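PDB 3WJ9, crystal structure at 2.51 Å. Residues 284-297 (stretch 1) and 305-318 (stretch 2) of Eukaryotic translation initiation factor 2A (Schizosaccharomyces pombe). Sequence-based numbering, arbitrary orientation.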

ATOM      1  N   GLY A 284      12.194 -10.424  -3.247  1.00 50.07           N
ATOM      2  CA  GLY A 284      12.198 -11.021  -4.570  1.00 47.91           C
ATOM      3  C   GLY A 284      11.937 -10.042  -5.696  1.00 45.27           C
ATOM      4  O   GLY A 284      11.458  -8.933  -5.472  1.00 48.31           O
ATOM      5  N   ILE A 285      12.260 -10.462  -6.916  1.00 39.62           N
ATOM      6  CA  ILE A 285      12.122  -9.613  -8.094  1.00 43.07           C
ATOM      7  C   ILE A 285      11.557 -10.380  -9.286  1.00 47.48           C
ATOM      8  O   ILE A 285      12.035 -11.463  -9.617  1.00 45.51           O
ATOM      9  CB  ILE A 285      13.481  -8.997  -8.511  1.00 56.13           C
ATOM     10  CG1 ILE A 285      14.126  -8.250  -7.342  1.00 63.23           C
ATOM     11  CG2 ILE A 285      13.305  -8.074  -9.706  1.00 53.95           C
ATOM     12  CD1 ILE A 285      15.485  -7.678  -7.661  1.00 83.07           C
ATOM     13  N   VAL A 286      10.536  -9.815  -9.921  1.00 43.48           N
ATOM     14  CA  VAL A 286      10.032 -10.336 -11.187  1.00 46.13           C
ATOM     15  C   VAL A 286      10.472  -9.401 -12.309  1.00 40.28           C
ATOM     16  O   VAL A 286      10.032  -8.256 -12.380  1.00 42.63           O
ATOM     17  CB  VAL A 286       8.501 -10.475 -11.186  1.00 41.05           C
ATOM     18  CG1 VAL A 286       8.022 -11.003 -12.524  1.00 39.56           C
ATOM     19  CG2 VAL A 286       8.058 -11.397 -10.066  1.00 32.49           C
ATOM     20  N   TYR A 287      11.340  -9.896 -13.185  1.00 39.27           N
ATOM     21  CA  TYR A 287      12.076  -9.028 -14.099  1.00 54.14           C
ATOM     22  C   TYR A 287      12.235  -9.590 -15.511  1.00 50.80           C
ATOM     23  O   TYR A 287      12.115 -10.796 -15.730  1.00 45.66           O
ATOM     24  CB  TYR A 287      13.463  -8.745 -13.517  1.00 52.91           C
ATOM     25  CG  TYR A 287      14.280  -9.999 -13.295  1.00 42.24           C
ATOM     26  CD1 TYR A 287      14.111 -10.770 -12.151  1.00 43.19           C
ATOM     27  CD2 TYR A 287      15.215 -10.415 -14.232  1.00 50.09           C
ATOM     28  CE1 TYR A 287      14.848 -11.916 -11.948  1.00 45.30           C
ATOM     29  CE2 TYR A 287      15.960 -11.563 -14.035  1.00 40.71           C
ATOM     30  CZ  TYR A 287      15.771 -12.308 -12.891  1.00 43.29           C
ATOM     31  OH  TYR A 287      16.508 -13.450 -12.685  1.00 59.58           O
ATOM     32  N   GLY A 288      12.518  -8.701 -16.458  1.00 57.07           N
ATOM     33  CA  GLY A 288      12.841  -9.092 -17.819  1.00 60.35           C
ATOM     34  C   GLY A 288      11.635  -9.322 -18.706  1.00 50.34           C
ATOM     35  O   GLY A 288      10.508  -9.425 -18.220  1.00 60.43           O
ATOM     36  N   TYR A 289      11.871  -9.397 -20.013  1.00 58.19           N
ATOM     37  CA  TYR A 289      10.803  -9.702 -20.955  1.00 55.91           C
ATOM     38  C   TYR A 289      10.293 -11.118 -20.711  1.00 61.27           C
ATOM     39  O   TYR A 289      11.069 -12.023 -20.399  1.00 69.08           O
ATOM     40  CB  TYR A 289      11.279  -9.540 -22.405  1.00 54.40           C
ATOM     41  CG  TYR A 289      12.375 -10.501 -22.816  1.00 74.06           C
ATOM     42  CD1 TYR A 289      12.070 -11.742 -23.360  1.00 80.01           C
ATOM     43  CD2 TYR A 289      13.712 -10.165 -22.665  1.00 82.63           C
ATOM     44  CE1 TYR A 289      13.067 -12.623 -23.733  1.00 79.21           C
ATOM     45  CE2 TYR A 289      14.717 -11.038 -23.037  1.00 96.01           C
ATOM     46  CZ  TYR A 289      14.388 -12.267 -23.572  1.00 94.81           C
ATOM     47  OH  TYR A 289      15.380 -13.144 -23.946  1.00 85.24           O
HETATM   48  N   MSE A 290       8.986 -11.317 -20.877  1.00 66.75           N
HETATM   49  CA  MSE A 290       8.328 -12.588 -20.577  1.00 69.61           C
HETATM   50  C   MSE A 290       8.794 -13.697 -21.472  1.00 54.69           C
HETATM   51  O   MSE A 290       9.135 -13.417 -22.639  1.00 54.97           O
HETATM   52  CB  MSE A 290       6.831 -12.425 -20.809  1.00 71.97           C
HETATM   53  CG  MSE A 290       6.331 -11.091 -20.274  1.00 70.63           C
HETATM   54 SE   MSE A 290       5.676 -11.355 -18.439  1.00142.48          SE
HETATM   55  CE  MSE A 290       4.608  -9.709 -18.290  1.00 77.02           C
ATOM     56  N   PRO A 291       8.840 -14.936 -20.979  1.00 57.70           N
ATOM     57  CA  PRO A 291       8.383 -15.309 -19.635  1.00 63.74           C
ATOM     58  C   PRO A 291       9.346 -14.828 -18.557  1.00 59.70           C
ATOM     59  O   PRO A 291      10.542 -15.103 -18.620  1.00 54.06           O
ATOM     60  CB  PRO A 291       8.329 -16.837 -19.698  1.00 61.41           C
ATOM     61  CG  PRO A 291       9.341 -17.202 -20.720  1.00 60.80           C
ATOM     62  CD  PRO A 291       9.271 -16.112 -21.755  1.00 66.83           C
ATOM     63  N   ALA A 292       8.820 -14.087 -17.590  1.00 51.82           N
ATOM     64  CA  ALA A 292       9.657 -13.421 -16.606  1.00 43.83           C
ATOM     65  C   ALA A 292      10.253 -14.407 -15.612  1.00 52.63           C
ATOM     66  O   ALA A 292       9.553 -15.249 -15.050  1.00 57.21           O
ATOM     67  CB  ALA A 292       8.864 -12.351 -15.875  1.00 47.22           C
ATOM     68  N   LYS A 293      11.560 -14.298 -15.405  1.00 48.24           N
ATOM     69  CA  LYS A 293      12.233 -15.088 -14.388  1.00 44.83           C
ATOM     70  C   LYS A 293      12.035 -14.404 -13.036  1.00 44.95           C
ATOM     71  O   LYS A 293      11.643 -13.240 -12.981  1.00 42.93           O
ATOM     72  CB  LYS A 293      13.722 -15.246 -14.717  1.00 40.50           C
ATOM     73  CG  LYS A 293      14.422 -16.294 -13.870  1.00 46.16           C
ATOM     74  CD  LYS A 293      15.930 -16.258 -14.006  1.00 47.17           C
ATOM     75  CE  LYS A 293      16.401 -16.807 -15.335  1.00 68.41           C
ATOM     76  NZ  LYS A 293      17.885 -16.932 -15.337  1.00 71.87           N
ATOM     77  N   THR A 294      12.291 -15.126 -11.951  1.00 43.17           N
ATOM     78  CA  THR A 294      12.126 -14.577 -10.611  1.00 33.02           C
ATOM     79  C   THR A 294      13.283 -14.992  -9.703  1.00 40.68           C
ATOM     80  O   THR A 294      13.715 -16.143  -9.730  1.00 46.44           O
ATOM     81  CB  THR A 294      10.791 -15.030  -9.985  1.00 52.19           C
ATOM     82  OG1 THR A 294       9.707 -14.650 -10.842  1.00 51.37           O
ATOM     83  CG2 THR A 294      10.593 -14.403  -8.610  1.00 42.54           C
ATOM     84  N   ALA A 295      13.785 -14.052  -8.907  1.00 49.88           N
ATOM     85  CA  ALA A 295      14.893 -14.331  -7.998  1.00 37.54           C
ATOM     86  C   ALA A 295      14.601 -13.877  -6.569  1.00 45.87           C
ATOM     87  O   ALA A 295      14.144 -12.761  -6.347  1.00 46.48           O
ATOM     88  CB  ALA A 295      16.167 -13.671  -8.506  1.00 47.46           C
ATOM     89  N   ILE A 296      14.880 -14.747  -5.603  1.00 48.49           N
ATOM     90  CA  ILE A 296      14.704 -14.409  -4.193  1.00 38.77           C
ATOM     91  C   ILE A 296      16.060 -14.099  -3.561  1.00 53.92           C
ATOM     92  O   ILE A 296      17.034 -14.813  -3.792  1.00 68.82           O
ATOM     93  CB  ILE A 296      14.016 -15.552  -3.413  1.00 50.19           C
ATOM     94  CG1 ILE A 296      12.633 -15.843  -4.000  1.00 46.38           C
ATOM     95  CG2 ILE A 296      13.885 -15.199  -1.936  1.00 57.99           C
ATOM     96  CD1 ILE A 296      11.686 -14.663  -3.952  1.00 52.44           C
ATOM     97  N   PHE A 297      16.123 -13.029  -2.774  1.00 60.80           N
ATOM     98  CA  PHE A 297      17.372 -12.625  -2.137  1.00 70.10           C
ATOM     99  C   PHE A 297      17.278 -12.674  -0.614  1.00 66.87           C
ATOM    100  O   PHE A 297      16.256 -13.051  -0.053  1.00 63.29           O
ATOM    101  CB  PHE A 297      17.771 -11.214  -2.579  1.00 56.58           C
ATOM    102  CG  PHE A 297      18.255 -11.128  -4.002  1.00 57.30           C
ATOM    103  CD1 PHE A 297      17.358 -11.032  -5.050  1.00 60.84           C
ATOM    104  CD2 PHE A 297      19.609 -11.127  -4.288  1.00 65.25           C
ATOM    105  CE1 PHE A 297      17.802 -10.947  -6.357  1.00 64.54           C
ATOM    106  CE2 PHE A 297      20.060 -11.044  -5.592  1.00 73.62           C
ATOM    107  CZ  PHE A 297      19.154 -10.954  -6.628  1.00 66.38           C
ATOM    108  N   SER A 305      16.948 -18.157  -4.309  1.00 53.74           N
ATOM    109  CA  SER A 305      16.115 -18.959  -5.194  1.00 46.35           C
ATOM    110  C   SER A 305      16.008 -18.331  -6.579  1.00 52.09           C
ATOM    111  O   SER A 305      15.937 -17.111  -6.709  1.00 50.12           O
ATOM    112  CB  SER A 305      14.719 -19.127  -4.592  1.00 55.74           C
ATOM    113  OG  SER A 305      13.816 -19.672  -5.536  1.00 77.78           O
ATOM    114  N   ILE A 306      16.000 -19.166  -7.612  1.00 60.28           N
ATOM    115  CA  ILE A 306      15.812 -18.687  -8.975  1.00 57.26           C
ATOM    116  C   ILE A 306      14.633 -19.412  -9.618  1.00 57.30           C
ATOM    117  O   ILE A 306      14.771 -20.537 -10.094  1.00 57.42           O
ATOM    118  CB  ILE A 306      17.079 -18.887  -9.834  1.00 69.11           C
ATOM    119  CG1 ILE A 306      18.282 -18.185  -9.198  1.00 56.69           C
ATOM    120  CG2 ILE A 306      16.860 -18.367 -11.248  1.00 58.80           C
ATOM    121  CD1 ILE A 306      18.143 -16.681  -9.114  1.00 64.65           C
ATOM    122  N   ILE A 307      13.469 -18.769  -9.611  1.00 58.04           N
ATOM    123  CA  ILE A 307      12.281 -19.341 -10.235  1.00 51.27           C
ATOM    124  C   ILE A 307      12.344 -19.142 -11.746  1.00 50.52           C
ATOM    125  O   ILE A 307      12.376 -18.008 -12.221  1.00 54.99           O
ATOM    126  CB  ILE A 307      10.982 -18.715  -9.683  1.00 53.33           C
ATOM    127  CG1 ILE A 307      10.824 -19.037  -8.196  1.00 55.70           C
ATOM    128  CG2 ILE A 307       9.778 -19.221 -10.462  1.00 46.96           C
ATOM    129  CD1 ILE A 307       9.597 -18.414  -7.556  1.00 59.66           C
ATOM    130  N   PRO A 308      12.290 -20.238 -12.497  1.00 50.72           N
ATOM    131  CA  PRO A 308      12.493 -20.228 -13.954  1.00 37.84           C
ATOM    132  C   PRO A 308      11.438 -19.451 -14.745  1.00 42.36           C
ATOM    133  O   PRO A 308      10.285 -19.380 -14.330  1.00 54.32           O
ATOM    134  CB  PRO A 308      12.426 -21.712 -14.323  1.00 53.37           C
ATOM    135  CG  PRO A 308      12.829 -22.428 -13.079  1.00 56.13           C
ATOM    136  CD  PRO A 308      12.298 -21.603 -11.944  1.00 44.95           C
ATOM    137  N   PRO A 309      11.851 -18.863 -15.866  1.00 45.84           N
ATOM    138  CA  PRO A 309      10.973 -18.016 -16.680  1.00 46.75           C
ATOM    139  C   PRO A 309       9.556 -18.579 -16.804  1.00 42.52           C
ATOM    140  O   PRO A 309       9.373 -19.727 -17.213  1.00 46.21           O
ATOM    141  CB  PRO A 309      11.679 -17.998 -18.036  1.00 51.45           C
ATOM    142  CG  PRO A 309      13.117 -18.124 -17.688  1.00 45.33           C
ATOM    143  CD  PRO A 309      13.169 -19.054 -16.502  1.00 52.97           C
ATOM    144  N   ALA A 310       8.571 -17.765 -16.435  1.00 51.26           N
ATOM    145  CA  ALA A 310       7.164 -18.155 -16.478  1.00 47.11           C
ATOM    146  C   ALA A 310       6.296 -16.924 -16.743  1.00 56.09           C
ATOM    147  O   ALA A 310       6.712 -15.801 -16.455  1.00 55.80           O
ATOM    148  CB  ALA A 310       6.758 -18.833 -15.172  1.00 38.79           C
ATOM    149  N   PRO A 311       5.061 -17.123 -17.178  1.00 56.92           N
ATOM    150  CA  PRO A 311       4.250 -15.970 -17.571  1.00 51.10           C
ATOM    151  C   PRO A 311       3.703 -15.313 -16.320  1.00 49.92           C
ATOM    152  O   PRO A 311       2.528 -15.447 -15.988  1.00 58.64           O
ATOM    153  CB  PRO A 311       3.110 -16.602 -18.370  1.00 43.66           C
ATOM    154  CG  PRO A 311       3.665 -17.891 -18.869  1.00 53.81           C
ATOM    155  CD  PRO A 311       4.581 -18.373 -17.786  1.00 41.43           C
ATOM    156  N   ARG A 312       4.589 -14.600 -15.630  1.00 54.45           N
ATOM    157  CA  ARG A 312       4.257 -13.957 -14.364  1.00 44.17           C
ATOM    158  C   ARG A 312       4.693 -12.493 -14.344  1.00 44.75           C
ATOM    159  O   ARG A 312       5.711 -12.129 -14.932  1.00 44.17           O
ATOM    160  CB  ARG A 312       4.906 -14.716 -13.205  1.00 36.40           C
ATOM    161  CG  ARG A 312       4.735 -16.229 -13.281  1.00 41.52           C
ATOM    162  CD  ARG A 312       3.297 -16.652 -13.017  1.00 58.77           C
ATOM    163  NE  ARG A 312       3.180 -18.099 -12.853  1.00 50.37           N
ATOM    164  CZ  ARG A 312       2.380 -18.872 -13.579  1.00 53.33           C
ATOM    165  NH1 ARG A 312       1.617 -18.339 -14.523  1.00 51.39           N
ATOM    166  NH2 ARG A 312       2.340 -20.180 -13.361  1.00 60.27           N
ATOM    167  N   ASN A 313       3.912 -11.658 -13.662  1.00 39.63           N
ATOM    168  CA  ASN A 313       4.202 -10.230 -13.578  1.00 36.68           C
ATOM    169  C   ASN A 313       4.041  -9.680 -12.166  1.00 39.38           C
ATOM    170  O   ASN A 313       4.114  -8.471 -11.951  1.00 50.73           O
ATOM    171  CB  ASN A 313       3.299  -9.448 -14.538  1.00 40.83           C
ATOM    172  CG  ASN A 313       1.815  -9.683 -14.279  1.00 41.32           C
ATOM    173  OD1 ASN A 313       1.415 -10.116 -13.200  1.00 39.24           O
ATOM    174  ND2 ASN A 313       0.991  -9.387 -15.279  1.00 40.45           N
ATOM    175  N   THR A 314       3.804 -10.569 -11.207  1.00 36.46           N
ATOM    176  CA  THR A 314       3.458 -10.147  -9.856  1.00 29.17           C
ATOM    177  C   THR A 314       3.947 -11.132  -8.797  1.00 29.15           C
ATOM    178  O   THR A 314       3.719 -12.335  -8.904  1.00 33.46           O
ATOM    179  CB  THR A 314       1.933  -9.972  -9.710  1.00 35.94           C
ATOM    180  OG1 THR A 314       1.445  -9.110 -10.748  1.00 42.02           O
ATOM    181  CG2 THR A 314       1.586  -9.377  -8.352  1.00 39.77           C
ATOM    182  N   LEU A 315       4.617 -10.607  -7.774  1.00 35.64           N
ATOM    183  CA  LEU A 315       5.143 -11.425  -6.686  1.00 31.57           C
ATOM    184  C   LEU A 315       4.569 -10.979  -5.345  1.00 37.62           C
ATOM    185  O   LEU A 315       4.465  -9.784  -5.080  1.00 40.37           O
ATOM    186  CB  LEU A 315       6.670 -11.347  -6.652  1.00 37.90           C
ATOM    187  CG  LEU A 315       7.384 -12.197  -5.600  1.00 36.61           C
ATOM    188  CD1 LEU A 315       7.539 -13.631  -6.075  1.00 34.63           C
ATOM    189  CD2 LEU A 315       8.731 -11.596  -5.260  1.00 41.75           C
ATOM    190  N   ILE A 316       4.191 -11.938  -4.502  1.00 45.38           N
ATOM    191  CA  ILE A 316       3.668 -11.627  -3.170  1.00 38.29           C
ATOM    192  C   ILE A 316       4.198 -12.601  -2.117  1.00 39.15           C
ATOM    193  O   ILE A 316       4.171 -13.815  -2.315  1.00 42.45           O
ATOM    194  CB  ILE A 316       2.119 -11.659  -3.135  1.00 41.40           C
ATOM    195  CG1 ILE A 316       1.523 -10.709  -4.176  1.00 47.93           C
ATOM    196  CG2 ILE A 316       1.609 -11.296  -1.748  1.00 46.79           C
ATOM    197  CD1 ILE A 316       0.012 -10.773  -4.277  1.00 57.13           C
ATOM    198  N   PHE A 317       4.685 -12.065  -1.001  1.00 48.22           N
ATOM    199  CA  PHE A 317       5.101 -12.891   0.126  1.00 41.64           C
ATOM    200  C   PHE A 317       3.946 -13.062   1.108  1.00 39.79           C
ATOM    201  O   PHE A 317       3.159 -12.139   1.320  1.00 46.15           O
ATOM    202  CB  PHE A 317       6.310 -12.279   0.840  1.00 47.66           C
ATOM    203  CG  PHE A 317       7.600 -12.398   0.075  1.00 46.48           C
ATOM    204  CD1 PHE A 317       7.930 -11.474  -0.902  1.00 43.58           C
ATOM    205  CD2 PHE A 317       8.485 -13.430   0.338  1.00 50.61           C
ATOM    206  CE1 PHE A 317       9.117 -11.575  -1.601  1.00 48.51           C
ATOM    207  CE2 PHE A 317       9.674 -13.540  -0.359  1.00 39.38           C
ATOM    208  CZ  PHE A 317       9.990 -12.612  -1.331  1.00 34.08           C
ATOM    209  N   SER A 318       3.839 -14.248   1.699  1.00 36.82           N
ATOM    210  CA  SER A 318       2.839 -14.496   2.731  1.00 35.07           C
ATOM    211  C   SER A 318       3.217 -13.741   4.000  1.00 41.12           C
ATOM    212  O   SER A 318       4.401 -13.546   4.272  1.00 55.62           O
ATOM    213  CB  SER A 318       2.711 -15.993   3.021  1.00 36.30           C
ATOM    214  OG  SER A 318       3.931 -16.522   3.516  1.00 48.81           O
TER

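Strand 292-297 and strand 305-310 run antiparallel (163°), zipped together by backbone hydrogen bonds. Thr294 and Ile307 form a reciprocal pair, Thr294 N to Ile307 O at 2.9 Å and Ile307 N to Thr294 O at 2.6 Å. Two residues along, past the non-hydrogen-bonded pair Ala295-Ile306, Ile296 N donates to Ser305 O at 2.8 Å, while the return bond from Ser305 N to Ile296 O is weak at 3.4 Å. Toward the other end, Ala310 N reaches Ala292 O at 3.0 Å; Pro308 and Pro309, lacking an N-H, cannot donate. Pro309 CA also lies 3.5 Å from Ala292 O, in a CA-H...O contact.

Side chains alternate across this ladder. Ala295 and Ile306 share one face, where the small CB of Ala295 lies 3.7 Å from Ile306 CD1. Thr294, Ile296, Ser305 and Ile307 project from the other, where strand 314-317 contributes apolar groups. That strand runs antiparallel to strand 284-287 (169°) without backbone hydrogen bonds between them. Ile296 CD1 approaches Phe317 CZ and Val286 CG2 meets Leu315 CB, both at 3.7 Å, buried apolar groups packing together. Gly284 suits its tight site: a CB there would clash with Leu315 CD2, and its N sits at the Phe317 ring edge, 3.6 Å from CZ. In the loop, Pro291 CG packs against Pro309 CB at 3.6 Å.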